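Local coordinates for protein putative hexose oxidase (Nonomuraea sp. ATCC 39727, PDB 5AWV) that probably oxidises a sugar of the glycopeptide antibiotic teicoplanin, with a flavin-adenine dinucleotide cofactor attached covalently to the protein at two points, at residues G31-P37 and P58-L63; P28-P32 and G65-Q69; N44-R48 and I106-L110; V74-V78 and R512-H516. One frame throughout, in Å; residues are numbered along the deposited sequence.

Interaction 1. Residues G31-P37 and P58-L63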
loop_
_atom_site.group_PDB
_atom_site.type_symbol
_atom_site.label_atom_id
_atom_site.label_comp_id
_atom_site.label_asym_id
_atom_site.label_seq_id
_atom_site.Cartn_x
_atom_site.Cartn_y
_atom_site.Cartn_z
ATOM N N GLY A 31 -17.660 5.958 -16.365
ATOM C CA GLY A 31 -18.427 4.876 -15.774
ATOM C C GLY A 31 -19.924 5.145 -15.663
ATOM O O GLY A 31 -20.363 6.215 -16.013
ATOM N N PRO A 32 -20.691 4.226 -15.115
ATOM C CA PRO A 32 -20.209 2.965 -14.541
ATOM C C PRO A 32 -20.136 1.924 -15.612
ATOM O O PRO A 32 -20.809 2.093 -16.606
ATOM C CB PRO A 32 -21.308 2.619 -13.544
ATOM C CG PRO A 32 -22.556 3.261 -14.142
ATOM C CD PRO A 32 -22.069 4.553 -14.690
ATOM N N VAL A 33 -19.348 0.872 -15.460
ATOM C CA VAL A 33 -19.354 -0.180 -16.392
ATOM C C VAL A 33 -19.412 -1.506 -15.640
ATOM O O VAL A 33 -18.534 -1.820 -14.837
ATOM C CB VAL A 33 -18.085 -0.214 -17.299
ATOM C CG1 VAL A 33 -18.283 -1.165 -18.455
ATOM C CG2 VAL A 33 -17.709 1.179 -17.805
ATOM N N LYS A 34 -20.359 -2.361 -15.984
ATOM C CA LYS A 34 -20.362 -3.705 -15.441
ATOM C C LYS A 34 -19.716 -4.591 -16.440
ATOM O O LYS A 34 -20.271 -4.796 -17.477
ATOM C CB LYS A 34 -21.775 -4.227 -15.185
ATOM C CG LYS A 34 -22.291 -3.871 -13.817
ATOM C CD LYS A 34 -23.546 -3.002 -13.824
ATOM C CE LYS A 34 -24.542 -3.439 -12.753
ATOM N NZ LYS A 34 -24.919 -4.889 -12.917
ATOM N N VAL A 35 -18.562 -5.144 -16.112
ATOM C CA VAL A 35 -17.769 -5.959 -16.981
ATOM C C VAL A 35 -18.015 -7.436 -16.571
ATOM O O VAL A 35 -17.494 -7.929 -15.561
ATOM C CB VAL A 35 -16.267 -5.623 -16.831
ATOM C CG1 VAL A 35 -15.416 -6.494 -17.738
ATOM C CG2 VAL A 35 -16.074 -4.137 -17.119
ATOM N N THR A 36 -18.783 -8.138 -17.424
ATOM C CA THR A 36 -19.108 -9.486 -17.218
ATOM C C THR A 36 -18.092 -10.304 -18.004
ATOM O O THR A 36 -17.399 -9.767 -18.874
ATOM C CB THR A 36 -20.571 -9.691 -17.719
ATOM O OG1 THR A 36 -20.693 -9.192 -19.041
ATOM C CG2 THR A 36 -21.536 -8.873 -16.888
ATOM N N PRO A 37 -18.071 -11.626 -17.809
ATOM C CA PRO A 37 -17.150 -12.526 -18.426
ATOM C C PRO A 37 -17.097 -12.510 -19.948
ATOM O O PRO A 37 -16.118 -12.857 -20.497
ATOM C CB PRO A 37 -17.635 -13.886 -17.937
ATOM C CG PRO A 37 -18.163 -13.601 -16.625
ATOM C CD PRO A 37 -18.973 -12.387 -16.921
ATOM N N PRO A 58 -15.126 -13.615 -10.615
ATOM C CA PRO A 58 -16.310 -12.912 -10.208
ATOM C C PRO A 58 -17.430 -12.947 -11.273
ATOM O O PRO A 58 -17.143 -13.034 -12.467
ATOM C CB PRO A 58 -15.809 -11.463 -9.999
ATOM C CG PRO A 58 -14.567 -11.391 -10.793
ATOM C CD PRO A 58 -13.960 -12.718 -10.800
ATOM N N ASP A 59 -18.664 -12.783 -10.818
ATOM C CA ASP A 59 -19.804 -12.604 -11.736
ATOM C C ASP A 59 -19.613 -11.383 -12.626
ATOM O O ASP A 59 -19.913 -11.414 -13.828
ATOM C CB ASP A 59 -21.118 -12.464 -10.960
ATOM C CG ASP A 59 -21.506 -13.750 -10.197
ATOM O OD1 ASP A 59 -20.959 -14.862 -10.450
ATOM O OD2 ASP A 59 -22.357 -13.646 -9.337
ATOM N N TYR A 60 -19.156 -10.273 -12.024
ATOM C CA TYR A 60 -18.808 -9.132 -12.840
ATOM C C TYR A 60 -17.791 -8.319 -12.106
ATOM O O TYR A 60 -17.644 -8.494 -10.877
ATOM C CB TYR A 60 -20.028 -8.240 -13.218
ATOM C CG TYR A 60 -20.921 -7.736 -12.132
ATOM C CD1 TYR A 60 -21.988 -8.532 -11.609
ATOM C CD2 TYR A 60 -20.779 -6.429 -11.635
ATOM C CE1 TYR A 60 -22.820 -8.027 -10.596
ATOM C CE2 TYR A 60 -21.569 -5.977 -10.643
ATOM C CZ TYR A 60 -22.603 -6.769 -10.114
ATOM O OH TYR A 60 -23.369 -6.204 -9.062
ATOM N N ILE A 61 -17.130 -7.427 -12.833
ATOM C CA ILE A 61 -16.303 -6.379 -12.229
ATOM C C ILE A 61 -16.931 -4.997 -12.557
ATOM O O ILE A 61 -17.181 -4.673 -13.696
ATOM C CB ILE A 61 -14.849 -6.535 -12.747
ATOM C CG1 ILE A 61 -14.359 -7.919 -12.387
ATOM C CG2 ILE A 61 -13.910 -5.485 -12.149
ATOM C CD1 ILE A 61 -13.095 -8.403 -13.032
ATOM N N HIS A 62 -17.192 -4.199 -11.539
ATOM C CA HIS A 62 -17.867 -2.940 -11.668
ATOM C C HIS A 62 -16.865 -1.805 -11.609
ATOM O O HIS A 62 -16.256 -1.504 -10.526
ATOM C CB HIS A 62 -18.880 -2.875 -10.523
ATOM C CG HIS A 62 -20.131 -2.141 -10.827
ATOM N ND1 HIS A 62 -21.285 -2.313 -10.089
ATOM C CD2 HIS A 62 -20.402 -1.176 -11.738
ATOM C CE1 HIS A 62 -22.218 -1.506 -10.557
ATOM N NE2 HIS A 62 -21.704 -0.799 -11.548
ATOM N N LEU A 63 -16.669 -1.186 -12.767
ATOM C CA LEU A 63 -15.860 0.032 -12.860
ATOM C C LEU A 63 -16.665 1.221 -12.500
ATOM O O LEU A 63 -17.765 1.415 -13.054
ATOM C CB LEU A 63 -15.367 0.221 -14.306
ATOM C CG LEU A 63 -14.244 -0.698 -14.706
ATOM C CD1 LEU A 63 -14.023 -0.700 -16.225
ATOM C CD2 LEU A 63 -12.912 -0.379 -14.006
#

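Interaction 2. Residues P28-P32 and G65-Q69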
loop_
_atom_site.group_PDB
_atom_site.type_symbol
_atom_site.label_atom_id
_atom_site.label_comp_id
_atom_site.label_asym_id
_atom_site.label_seq_id
_atom_site.Cartn_x
_atom_site.Cartn_y
_atom_site.Cartn_z
ATOM N N PRO A 28 -18.592 15.347 -16.934
ATOM C CA PRO A 28 -19.139 14.293 -16.135
ATOM C C PRO A 28 -18.180 13.129 -16.039
ATOM O O PRO A 28 -17.307 12.931 -16.888
ATOM C CB PRO A 28 -20.418 13.887 -16.898
ATOM C CG PRO A 28 -20.209 14.338 -18.299
ATOM C CD PRO A 28 -19.373 15.579 -18.167
ATOM N N PRO A 29 -18.383 12.297 -15.015
ATOM C CA PRO A 29 -17.456 11.208 -14.732
ATOM C C PRO A 29 -17.514 10.109 -15.751
ATOM O O PRO A 29 -18.549 9.851 -16.370
ATOM C CB PRO A 29 -17.918 10.729 -13.330
ATOM C CG PRO A 29 -19.339 11.139 -13.232
ATOM C CD PRO A 29 -19.431 12.447 -13.966
ATOM N N ALA A 30 -16.436 9.384 -15.905
ATOM C CA ALA A 30 -16.519 8.106 -16.601
ATOM C C ALA A 30 -17.322 7.076 -15.747
ATOM O O ALA A 30 -17.655 7.329 -14.602
ATOM C CB ALA A 30 -15.118 7.622 -16.844
ATOM N N GLY A 31 -17.660 5.958 -16.365
ATOM C CA GLY A 31 -18.427 4.876 -15.774
ATOM C C GLY A 31 -19.924 5.145 -15.663
ATOM O O GLY A 31 -20.363 6.215 -16.013
ATOM N N PRO A 32 -20.691 4.226 -15.115
ATOM C CA PRO A 32 -20.209 2.965 -14.541
ATOM C C PRO A 32 -20.136 1.924 -15.612
ATOM O O PRO A 32 -20.809 2.093 -16.606
ATOM C CB PRO A 32 -21.308 2.619 -13.544
ATOM C CG PRO A 32 -22.556 3.261 -14.142
ATOM C CD PRO A 32 -22.069 4.553 -14.690
ATOM N N GLY A 65 -16.661 5.495 -11.607
ATOM C CA GLY A 65 -16.027 6.801 -11.831
ATOM C C GLY A 65 -16.478 7.914 -10.946
ATOM O O GLY A 65 -16.029 9.055 -11.108
ATOM N N SER A 66 -17.303 7.594 -9.923
ATOM C CA SER A 66 -17.722 8.577 -8.945
ATOM C C SER A 66 -18.202 7.973 -7.653
ATOM O O SER A 66 -18.521 6.844 -7.637
ATOM C CB SER A 66 -18.880 9.445 -9.497
ATOM O OG SER A 66 -20.113 8.703 -9.492
ATOM N N THR A 67 -18.306 8.800 -6.619
ATOM C CA THR A 67 -18.787 8.351 -5.277
ATOM C C THR A 67 -20.205 7.803 -5.418
ATOM O O THR A 67 -20.528 6.721 -4.884
ATOM C CB THR A 67 -18.703 9.487 -4.280
ATOM O OG1 THR A 67 -17.342 9.843 -4.155
ATOM C CG2 THR A 67 -19.263 9.107 -2.925
ATOM N N GLN A 68 -21.054 8.493 -6.205
ATOM C CA GLN A 68 -22.436 7.994 -6.407
ATOM C C GLN A 68 -22.464 6.646 -7.069
ATOM O O GLN A 68 -23.245 5.782 -6.746
ATOM C CB GLN A 68 -23.318 8.991 -7.207
ATOM C CG GLN A 68 -24.776 8.504 -7.418
ATOM C CD GLN A 68 -25.504 8.336 -6.069
ATOM O OE1 GLN A 68 -26.091 7.266 -5.769
ATOM N NE2 GLN A 68 -25.374 9.348 -5.210
ATOM N N GLN A 69 -21.668 6.459 -8.094
ATOM C CA GLN A 69 -21.575 5.184 -8.678
ATOM C C GLN A 69 -21.094 4.097 -7.733
ATOM O O GLN A 69 -21.548 2.931 -7.830
ATOM C CB GLN A 69 -20.601 5.218 -9.850
ATOM C CG GLN A 69 -21.177 5.871 -11.110
ATOM C CD GLN A 69 -20.086 6.022 -12.187
ATOM O OE1 GLN A 69 -19.356 5.098 -12.459
ATOM N NE2 GLN A 69 -19.982 7.171 -12.753
HETATM O O HOH W 1 -14.816 9.673 -13.713
#

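Interaction 3. Residues N44-R48 and I106-L110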
loop_
_atom_site.group_PDB
_atom_site.type_symbol
_atom_site.label_atom_id
_atom_site.label_comp_id
_atom_site.label_asym_id
_atom_site.label_seq_id
_atom_site.Cartn_x
_atom_site.Cartn_y
_atom_site.Cartn_z
ATOM N N ASN A 44 -8.453 -8.836 -18.179
ATOM C CA ASN A 44 -7.534 -7.832 -17.695
ATOM C C ASN A 44 -7.875 -7.476 -16.254
ATOM O O ASN A 44 -6.972 -7.401 -15.423
ATOM C CB ASN A 44 -7.482 -6.580 -18.577
ATOM C CG ASN A 44 -6.698 -6.818 -19.892
ATOM O OD1 ASN A 44 -6.204 -7.935 -20.165
ATOM N ND2 ASN A 44 -6.449 -5.786 -20.572
ATOM N N LEU A 45 -9.128 -7.198 -16.009
ATOM C CA LEU A 45 -9.523 -6.725 -14.705
ATOM C C LEU A 45 -9.455 -7.799 -13.625
ATOM O O LEU A 45 -9.050 -7.490 -12.499
ATOM C CB LEU A 45 -10.852 -6.056 -14.755
ATOM C CG LEU A 45 -10.869 -4.797 -15.614
ATOM C CD1 LEU A 45 -12.289 -4.275 -15.825
ATOM C CD2 LEU A 45 -10.024 -3.716 -14.971
ATOM N N LYS A 46 -9.734 -9.047 -14.029
ATOM C CA LYS A 46 -9.746 -10.200 -13.134
ATOM C C LYS A 46 -8.312 -10.489 -12.754
ATOM O O LYS A 46 -8.025 -11.094 -11.704
ATOM C CB LYS A 46 -10.340 -11.418 -13.880
ATOM C CG LYS A 46 -10.626 -12.665 -13.045
ATOM C CD LYS A 46 -11.013 -13.847 -13.962
ATOM C CE LYS A 46 -9.826 -14.656 -14.295
ATOM N NZ LYS A 46 -9.474 -15.450 -13.079
ATOM N N LEU A 47 -7.408 -10.135 -13.646
ATOM C CA LEU A 47 -5.998 -10.557 -13.486
ATOM C C LEU A 47 -5.103 -9.448 -13.067
ATOM O O LEU A 47 -3.899 -9.534 -13.212
ATOM C CB LEU A 47 -5.473 -11.201 -14.780
ATOM C CG LEU A 47 -6.050 -12.564 -15.114
ATOM C CD1 LEU A 47 -5.582 -12.924 -16.508
ATOM C CD2 LEU A 47 -5.743 -13.678 -14.104
ATOM N N ARG A 48 -5.639 -8.345 -12.613
ATOM C CA ARG A 48 -4.673 -7.280 -12.324
ATOM C C ARG A 48 -4.148 -7.216 -10.897
ATOM O O ARG A 48 -3.403 -6.344 -10.570
ATOM C CB ARG A 48 -5.203 -5.951 -12.773
ATOM C CG ARG A 48 -6.261 -5.339 -11.947
ATOM C CD ARG A 48 -6.431 -3.947 -12.565
ATOM N NE ARG A 48 -7.297 -3.180 -11.711
ATOM C CZ ARG A 48 -6.920 -2.383 -10.701
ATOM N NH1 ARG A 48 -5.657 -2.082 -10.464
ATOM N NH2 ARG A 48 -7.865 -1.814 -9.996
ATOM N N ILE A 106 -15.570 -4.326 -7.051
ATOM C CA ILE A 106 -15.653 -2.939 -7.367
ATOM C C ILE A 106 -14.197 -2.424 -7.609
ATOM O O ILE A 106 -13.395 -2.314 -6.676
ATOM C CB ILE A 106 -16.369 -2.131 -6.290
ATOM C CG1 ILE A 106 -17.805 -2.707 -6.128
ATOM C CG2 ILE A 106 -16.398 -0.672 -6.662
ATOM C CD1 ILE A 106 -18.607 -2.077 -5.001
ATOM N N ASP A 107 -13.935 -2.062 -8.858
ATOM C CA ASP A 107 -12.611 -1.716 -9.315
ATOM C C ASP A 107 -12.519 -0.202 -9.405
ATOM O O ASP A 107 -13.319 0.430 -10.086
ATOM C CB ASP A 107 -12.315 -2.389 -10.654
ATOM C CG ASP A 107 -10.854 -2.167 -11.114
ATOM O OD1 ASP A 107 -10.407 -0.987 -11.116
ATOM O OD2 ASP A 107 -10.174 -3.180 -11.391
ATOM N N MET A 108 -11.556 0.384 -8.698
ATOM C CA MET A 108 -11.431 1.838 -8.568
ATOM C C MET A 108 -10.526 2.540 -9.562
ATOM O O MET A 108 -10.240 3.767 -9.392
ATOM C CB MET A 108 -10.975 2.201 -7.178
ATOM C CG MET A 108 -11.773 1.546 -6.027
ATOM S SD MET A 108 -13.533 1.943 -5.902
ATOM C CE MET A 108 -13.384 3.312 -4.835
ATOM N N SER A 109 -10.144 1.826 -10.595
ATOM C CA SER A 109 -9.182 2.265 -11.629
ATOM C C SER A 109 -9.494 3.657 -12.209
ATOM O O SER A 109 -8.557 4.440 -12.529
ATOM C CB SER A 109 -9.193 1.321 -12.821
ATOM O OG SER A 109 -8.619 0.065 -12.620
ATOM N N LEU A 110 -10.781 3.960 -12.386
ATOM C CA LEU A 110 -11.174 5.267 -12.927
ATOM C C LEU A 110 -11.085 6.408 -11.928
ATOM O O LEU A 110 -11.128 7.561 -12.361
ATOM C CB LEU A 110 -12.571 5.184 -13.557
ATOM C CG LEU A 110 -12.792 4.225 -14.726
ATOM C CD1 LEU A 110 -14.245 4.216 -15.119
ATOM C CD2 LEU A 110 -11.991 4.595 -15.955
HETATM O O HOH W 2 -10.298 -5.745 -10.897
#

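Interaction 4. Residues V74-V78 and R512-H516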
loop_
_atom_site.group_PDB
_atom_site.type_symbol
_atom_site.label_atom_id
_atom_site.label_comp_id
_atom_site.label_asym_id
_atom_site.label_seq_id
_atom_site.Cartn_x
_atom_site.Cartn_y
_atom_site.Cartn_z
ATOM N N VAL A 74 -22.289 -0.685 -4.491
ATOM C CA VAL A 74 -22.384 -1.301 -3.171
ATOM C C VAL A 74 -23.832 -1.792 -2.910
ATOM O O VAL A 74 -24.030 -2.987 -2.670
ATOM C CB VAL A 74 -21.938 -0.321 -2.092
ATOM C CG1 VAL A 74 -22.248 -0.872 -0.718
ATOM C CG2 VAL A 74 -20.372 -0.161 -2.173
ATOM N N GLU A 75 -24.804 -0.892 -3.095
ATOM C CA GLU A 75 -26.246 -1.223 -2.883
ATOM C C GLU A 75 -26.711 -2.392 -3.709
ATOM O O GLU A 75 -27.447 -3.252 -3.242
ATOM C CB GLU A 75 -27.149 -0.010 -3.140
ATOM C CG GLU A 75 -28.253 0.268 -2.084
ATOM C CD GLU A 75 -28.406 1.792 -1.810
ATOM O OE1 GLU A 75 -28.986 2.203 -0.806
ATOM O OE2 GLU A 75 -27.879 2.635 -2.561
ATOM N N GLU A 76 -26.297 -2.441 -4.957
ATOM C CA GLU A 76 -26.545 -3.593 -5.769
ATOM C C GLU A 76 -26.063 -4.948 -5.232
ATOM O O GLU A 76 -26.784 -5.966 -5.346
ATOM C CB GLU A 76 -26.026 -3.372 -7.194
ATOM C CG GLU A 76 -26.440 -4.528 -8.090
ATOM C CD GLU A 76 -26.230 -4.287 -9.579
ATOM O OE1 GLU A 76 -26.244 -5.318 -10.287
ATOM O OE2 GLU A 76 -26.032 -3.115 -10.029
ATOM N N THR A 77 -24.861 -4.985 -4.647
ATOM C CA THR A 77 -24.371 -6.210 -4.083
ATOM C C THR A 77 -25.183 -6.504 -2.793
ATOM O O THR A 77 -25.330 -7.624 -2.449
ATOM C CB THR A 77 -22.859 -6.132 -3.735
ATOM O OG1 THR A 77 -22.655 -5.128 -2.723
ATOM C CG2 THR A 77 -22.023 -5.761 -4.986
ATOM N N VAL A 78 -25.600 -5.489 -2.061
ATOM C CA VAL A 78 -26.390 -5.770 -0.840
ATOM C C VAL A 78 -27.744 -6.398 -1.228
ATOM O O VAL A 78 -28.164 -7.404 -0.670
ATOM C CB VAL A 78 -26.666 -4.533 -0.049
ATOM C CG1 VAL A 78 -27.413 -4.903 1.258
ATOM C CG2 VAL A 78 -25.392 -3.865 0.350
ATOM N N ARG A 512 -23.969 -5.074 9.173
ATOM C CA ARG A 512 -24.268 -6.320 8.492
ATOM C C ARG A 512 -23.064 -7.147 8.093
ATOM O O ARG A 512 -23.234 -8.262 7.542
ATOM C CB ARG A 512 -25.123 -6.109 7.236
ATOM C CG ARG A 512 -26.444 -5.426 7.531
ATOM C CD ARG A 512 -26.956 -4.655 6.323
ATOM N NE ARG A 512 -27.389 -5.608 5.345
ATOM C CZ ARG A 512 -28.643 -6.011 5.131
ATOM N NH1 ARG A 512 -29.671 -5.531 5.813
ATOM N NH2 ARG A 512 -28.852 -6.897 4.200
ATOM N N ASN A 513 -21.857 -6.664 8.372
ATOM C CA ASN A 513 -20.681 -7.386 7.969
ATOM C C ASN A 513 -20.670 -7.663 6.463
ATOM O O ASN A 513 -20.381 -8.751 5.978
ATOM C CB ASN A 513 -20.506 -8.662 8.807
ATOM C CG ASN A 513 -19.087 -9.237 8.717
ATOM O OD1 ASN A 513 -18.876 -10.452 8.705
ATOM N ND2 ASN A 513 -18.167 -8.379 8.566
ATOM N N HIS A 514 -21.023 -6.653 5.690
ATOM C CA HIS A 514 -20.997 -6.819 4.233
ATOM C C HIS A 514 -19.573 -6.687 3.693
ATOM O O HIS A 514 -19.316 -7.194 2.625
ATOM C CB HIS A 514 -21.888 -5.792 3.594
ATOM C CG HIS A 514 -22.132 -6.017 2.150
ATOM N ND1 HIS A 514 -22.806 -7.122 1.670
ATOM C CD2 HIS A 514 -21.767 -5.287 1.070
ATOM C CE1 HIS A 514 -22.835 -7.066 0.351
ATOM N NE2 HIS A 514 -22.217 -5.966 -0.038
ATOM N N PHE A 515 -18.692 -6.003 4.419
ATOM C CA PHE A 515 -17.265 -5.887 4.018
ATOM C C PHE A 515 -16.444 -6.839 4.862
ATOM O O PHE A 515 -16.298 -6.629 6.038
ATOM C CB PHE A 515 -16.830 -4.454 4.133
ATOM C CG PHE A 515 -17.610 -3.575 3.244
ATOM C CD1 PHE A 515 -17.284 -3.508 1.895
ATOM C CD2 PHE A 515 -18.764 -2.907 3.696
ATOM C CE1 PHE A 515 -18.039 -2.758 1.020
ATOM C CE2 PHE A 515 -19.519 -2.140 2.788
ATOM C CZ PHE A 515 -19.125 -2.057 1.460
ATOM N N HIS A 516 -15.992 -7.932 4.252
ATOM C CA HIS A 516 -15.277 -8.948 4.962
ATOM C C HIS A 516 -14.308 -9.769 4.077
ATOM O O HIS A 516 -14.441 -9.805 2.889
ATOM C CB HIS A 516 -16.281 -9.894 5.752
ATOM C CG HIS A 516 -17.091 -10.786 4.876
ATOM N ND1 HIS A 516 -16.693 -12.052 4.545
ATOM C CD2 HIS A 516 -18.267 -10.576 4.231
ATOM C CE1 HIS A 516 -17.581 -12.593 3.713
ATOM N NE2 HIS A 516 -18.538 -11.699 3.500
#

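Interaction 1. Residues G31-P37 and P58-L63
Val33 and Leu63 face each other across strands 33-35 and 60-63 and exchange two backbone hydrogen bonds; Val35 and Ile61 exchange two more, Val35 N lying 2.8 Å from Ile61 O. Between these pairs lies Lys34 with His62, a non-hydrogen-bonded pair whose CA atoms stand 4.6 Å apart. Just before strand 33-35, Pro32, joined to Gly31 by a cis peptide bond, adds a CA-H...O contact from its CA to Leu63 O at 3.3 Å.

The two strands form an antiparallel pair at one edge of a four-stranded mixed sheet: 33-35 is outermost, and 60-63 pairs on its other side, in parallel, with 104-107.

Apolar packing occupies one face, where branched Val33, Val35 and Ile61 suit strand geometry. Val35 CG2 reaches Leu63 CD1 at 4.1 Å, and Leu45 of helix 42-46 covers Val35 and Ile61.

On the other face the Lys34 chain runs alongside two rings, its CG 3.8 Å from the His62 ring centroid, a CH-pi contact over the middle of the face. Bends along the chain (chi2 119°) then carry NZ over the Tyr60 face, 4.3 Å from its centroid, in a cation-pi contact. Glu76 of helix 67-80 salt-bridges the same NZ.

Interaction 2. Residues P28-P32 and G65-Q69
The N-terminal turn of helix 67-80 is tied to the loop before strand 33-35 by Gln69, whose side-chain amide binds the backbone of Ala30. Ser66 is the N-cap of this helix, its OG accepting from Gln69 N at 3.1 Å, a bond that satisfies an amide with no helical acceptor before it. Gln69 suits its place because one flat group can both give and accept. Its chain is extended beyond CG (chi2 173°), which carries the amide across to the loop. There NE2 donates to Ala30 O over 3.0 Å, a nearly straight bond (167°) with the acceptor close to the amide plane. OE1 turns back to accept from Gly65 N at 2.9 Å, the donor standing well above the carbonyl plane, so both ends of the amide are held and its rotation is fixed.

The side chains of Pro32 and Gln69 cross at about a right angle, Pro32 CD 3.5 Å from Gln69 CD. Glycine suits two places here: Gly31 has a positive phi (77°) and Gln69 OE1 lies where a side chain would begin, and Gly65 brings its bare CA to 3.3 Å from Ala30 O. The contact lies at the surface, where Ala30 also packs on Trp142 of the second subunit. A water joins the backbones, accepting from Ala30 N at 2.7 Å and donating to Gly65 O.

Interaction 3. Residues N44-R48 and I106-L110
Leu45, near the end of helix 42-46, and Asp107 of strand 104-107 keep their backbones well apart, CA to CA 8.0 Å, and the gap is bridged by side chains and a water. Arg48, just beyond the helix, spans the distance. Its CG stands between the backbone N and the carbonyl carbon (chi1 75°), and from there the chain runs extended to NE, meeting the aspartate from the opposite direction.

Together they form a salt bridge. Arg48 NE donates to the syn lone pair of Asp107 OD2 at 2.9 Å, with that oxygen in the guanidinium plane. Arg48 NH2 adds weak bonds to both carboxylate oxygens, the one to Asp107 OD1 also 2.9 Å; the two flat groups are turned 47° apart, so this is not a coplanar pairing. NH2 has a further partner in the carbonyl of Ser88, an FAD-binding residue.

Asp107 also opens an Asx turn: Ser109 N gives a hydrogen bond to Asp107 OD1 at 2.9 Å, nearly along the C-O axis. Ser109 OG donates to the same Asp107 OD1 at 2.6 Å and sits over one face of the Arg48 guanidinium. Within this turn the Met108 side chain leaves the backbone away from 44-48, and Met108 touches the FAD, so the chain that fixes Asp107 also lines the cofactor pocket.

A water donates to Leu45 O and, at 2.6 Å, to Asp107 OD2. So many donors probably favour the ionised carboxylate in this buried site. Leu45 CD2 closes against Asp107 OD2 at 3.6 Å, a methyl branch walling the acid beside Ile61 and Leu63.

Interaction 4. Residues V74-V78 and R512-H516
His514 holds CG anti to its backbone N (chi1 -169°), which sends the imidazole toward helix 67-80, while Thr77 keeps OG1 between its backbone N and carbonyl carbon (chi1 63°), facing the ring. NE2 of His514 donates to Thr77 OG1 over 2.8 Å, the oxygen lying near the ring plane. The same hydroxyl donates to Val74 O, one turn back, and so both gives within its own helix and accepts from the histidine. At the other ring nitrogen, ND1 binds a citrate, probably from the crystallisation liquor.

Val78 covers one face of this imidazole: CG2 is 4.0 Å from the ring centroid and 15° off its normal, a CH-pi contact. Val78 CG1 rests 3.8 Å from Arg512 NH2, while Arg512 NH1 binds Lys189 O. Val74 CG1 meets the edge of the Phe515 ring at CZ, 4.0 Å away. Asp510 accepts from the backbone N of both His514 and Phe515, which probably helps hold the loop.

The contact joins the FAD-binding family region to the berberine-like C-terminal region. Val187 of strand 179-187 and Val223 of strand 223-229 pack on Val74 and Phe515, and Val84 of strand 84-87 on Thr77, His514 and Phe515.

From the N terminus, interactions 1 and 2 begin side by side, sharing Gly31 and Pro32. Interaction 1 closes the loop that carries helix 42-46 and, apart from the shared residues, nests within interaction 2, which ties the N-terminal loop to helix 67-80. Interaction 3 opens inside that loop and closes beyond it at 106-110, crossing both; interactions 1 and 3 thus bring strand 33-35 and helix 42-46 onto the small mixed sheet. Interaction 4, in series with 1 and 2 but crossing 3, closes a loop of over 400 residues and brings the C-terminal region to helix 67-80. Glu76 links it to Lys34 of interaction 1, and Val74 touches Ile106 of interaction 3.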